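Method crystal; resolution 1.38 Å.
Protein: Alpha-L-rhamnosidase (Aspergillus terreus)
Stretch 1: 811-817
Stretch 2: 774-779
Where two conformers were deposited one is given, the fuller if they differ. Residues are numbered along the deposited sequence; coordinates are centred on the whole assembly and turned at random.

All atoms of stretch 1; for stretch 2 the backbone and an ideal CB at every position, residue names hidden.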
# COMPACT_ATOMS: atom_id res chain seq x y z
N MET A 811 -5.18 21.01 -1.47
CA MET A 811 -6.10 20.52 -0.47
C MET A 811 -7.56 20.81 -0.83
O MET A 811 -7.93 21.95 -1.18
CB MET A 811 -5.79 21.14 0.89
CG MET A 811 -6.52 20.46 2.04
SD MET A 811 -6.01 18.75 2.30
CE MET A 811 -4.32 19.02 2.80
N ALA A 812 -8.39 19.75 -0.76
CA ALA A 812 -9.83 19.86 -0.72
C ALA A 812 -10.30 19.50 0.69
O ALA A 812 -9.70 18.65 1.34
CB ALA A 812 -10.49 18.94 -1.72
N SER A 813 -11.36 20.13 1.19
CA SER A 813 -11.82 19.75 2.52
C SER A 813 -13.27 20.12 2.70
O SER A 813 -13.78 21.06 2.05
CB SER A 813 -10.99 20.39 3.62
OG SER A 813 -11.16 21.79 3.68
N THR A 814 -13.90 19.43 3.66
CA THR A 814 -15.21 19.82 4.17
C THR A 814 -15.13 19.87 5.69
O THR A 814 -14.52 19.04 6.35
CB THR A 814 -16.31 18.86 3.72
OG1 THR A 814 -15.98 17.54 4.19
CG2 THR A 814 -16.46 18.86 2.22
N LYS A 815 -15.79 20.87 6.26
CA LYS A 815 -16.06 20.94 7.68
C LYS A 815 -17.53 21.35 7.80
O LYS A 815 -17.90 22.41 7.31
CB LYS A 815 -15.17 21.96 8.40
CG LYS A 815 -15.40 22.10 9.90
CD LYS A 815 -14.60 23.23 10.56
CE LYS A 815 -14.87 24.59 9.93
NZ LYS A 815 -14.10 25.69 10.58
N TRP A 816 -18.35 20.49 8.38
CA TRP A 816 -19.76 20.82 8.54
C TRP A 816 -20.20 20.58 9.98
O TRP A 816 -19.59 19.83 10.72
CB TRP A 816 -20.65 20.06 7.55
CG TRP A 816 -20.62 18.57 7.65
CD1 TRP A 816 -19.82 17.71 6.95
CD2 TRP A 816 -21.44 17.75 8.51
NE1 TRP A 816 -20.10 16.42 7.30
CE2 TRP A 816 -21.08 16.40 8.25
CE3 TRP A 816 -22.46 18.00 9.43
CZ2 TRP A 816 -21.73 15.34 8.87
CZ3 TRP A 816 -23.08 16.94 10.06
CH2 TRP A 816 -22.71 15.62 9.79
N TRP A 817 -21.27 21.27 10.36
CA TRP A 817 -21.82 21.10 11.67
C TRP A 817 -23.30 21.45 11.63
O TRP A 817 -23.77 22.14 10.70
CB TRP A 817 -21.04 21.92 12.72
CG TRP A 817 -21.10 23.41 12.58
CD1 TRP A 817 -21.88 24.28 13.29
CD2 TRP A 817 -20.31 24.23 11.70
NE1 TRP A 817 -21.66 25.58 12.89
CE2 TRP A 817 -20.69 25.58 11.93
CE3 TRP A 817 -19.33 23.97 10.74
CZ2 TRP A 817 -20.12 26.64 11.23
CZ3 TRP A 817 -18.78 25.01 10.04
CH2 TRP A 817 -19.17 26.33 10.28
N UNK A 774 -19.42 10.20 1.82
CA UNK A 774 -20.81 10.47 2.18
C UNK A 774 -20.87 11.30 3.46
O UNK A 774 -21.48 12.37 3.48
CB UNK A 774 -21.59 9.16 2.35
N UNK A 775 -20.22 10.87 4.54
CA UNK A 775 -20.14 11.72 5.76
C UNK A 775 -19.34 12.99 5.42
O UNK A 775 -19.76 14.11 5.71
CB UNK A 775 -19.49 10.97 6.92
N UNK A 776 -18.19 12.80 4.77
CA UNK A 776 -17.32 13.91 4.38
C UNK A 776 -17.72 14.56 3.08
O UNK A 776 -17.24 15.65 2.77
CB UNK A 776 -15.87 13.42 4.27
N UNK A 777 -18.52 13.85 2.28
CA UNK A 777 -19.05 14.38 1.06
C UNK A 777 -18.14 14.36 -0.15
O UNK A 777 -18.59 14.76 -1.22
CB UNK A 777 -19.49 15.82 1.32
N UNK A 778 -16.87 13.94 -0.04
CA UNK A 778 -15.89 14.21 -1.09
C UNK A 778 -15.73 13.00 -2.02
O UNK A 778 -15.36 11.90 -1.57
CB UNK A 778 -14.54 14.58 -0.47
N UNK A 779 -15.85 13.23 -3.32
CA UNK A 779 -15.56 12.19 -4.33
C UNK A 779 -15.11 12.88 -5.60
O UNK A 779 -15.46 14.04 -5.86
CB UNK A 779 -16.78 11.30 -4.60

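Stretch 1 is a strand, and it turns Ala-812, Thr-814 and Trp-816 toward the second stretch while Ser-813 and Lys-815 point away. The two run in roughly opposing directions, 154° apart, so positions must be matched to a row of three side chains: small, hydroxyl-bearing and aromatic.

Position 774 is helical, and its ideal CB finds nothing of stretch 1 within 5.5 Å. This contact sets no rule for it; the deposited residue is Val-774, which makes no contact here.

At 775, still helical, the CA-to-CB bond points sideways and the ideal CB lies 5.3 Å from Trp-816 CZ2. The backbone already does polar work: NE1 of Trp-816 donates a hydrogen bond to O of residue 775 at 2.8 Å, with the acceptor at the ring edge, near its plane. What remains for the side chain is the hydrocarbon beside the indole, which would suit valine, isoleucine, leucine or methionine. The residue is Ile-775, with chi1 m and chi2 t. Its CG2 reaches 4.1 Å from Trp-816 CZ2, while the end of the side chain leads away from the strand.

Position 776 has the closest CA-to-CA approach, 6.3 Å from Thr-814. Here too the carbonyl is the working group: Thr-814 OG1 donates to O of residue 776 at 2.7 Å. An ideal CB would point sideways, 4.1 Å from Thr-814 OG1, so stretch 1 would tolerate something small such as alanine or serine as well as glycine. Gly-776 is found, contributing its backbone alone.

Position 777 is the first to leave helical angles, and its phi of 81° favours glycine, although asparagine or aspartate can also adopt such values. The ideal CB direction is toward stretch 1, 4.4 Å from Thr-814 CG2. The residue is Gly-777, which meets the backbone demand without a side chain.

By 778 the chain is extended, and CA-to-CB points toward stretch 1. The ideal CB of residue 778 is still 5.4 Å from Thr-814 CG2, leaving room for a side chain that can reach across to that methyl and the neighbouring strand backbone. Leucine, isoleucine or methionine would be reasonable. Leu-778 occupies it, with chi1 m and chi2 t: CD2 comes within 4.1 Å of Thr-814 CG2, and CD1 lies 4.3 Å from Ser-813 CA and 4.4 Å from Ala-812 O. It has the largest covered area of the second stretch.

Position 779 is out of reach of stretch 1, which leaves its choice unconstrained; Ser-779 fills it.

Stretch 2 774-779: VIGGLS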
# COMPACT_ATOMS: atom_id res chain seq x y z
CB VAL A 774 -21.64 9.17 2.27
CG1 VAL A 774 -23.05 9.49 2.67
CG2 VAL A 774 -21.64 8.42 0.94
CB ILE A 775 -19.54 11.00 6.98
CG1 ILE A 775 -20.30 9.70 7.30
CG2 ILE A 775 -19.52 11.95 8.17
CD1 ILE A 775 -19.76 8.98 8.51
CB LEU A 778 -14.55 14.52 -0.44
CG LEU A 778 -14.44 15.87 0.26
CD1 LEU A 778 -13.18 15.92 1.07
CD2 LEU A 778 -14.46 16.97 -0.76
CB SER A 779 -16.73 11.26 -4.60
OG SER A 779 -17.82 11.98 -5.18
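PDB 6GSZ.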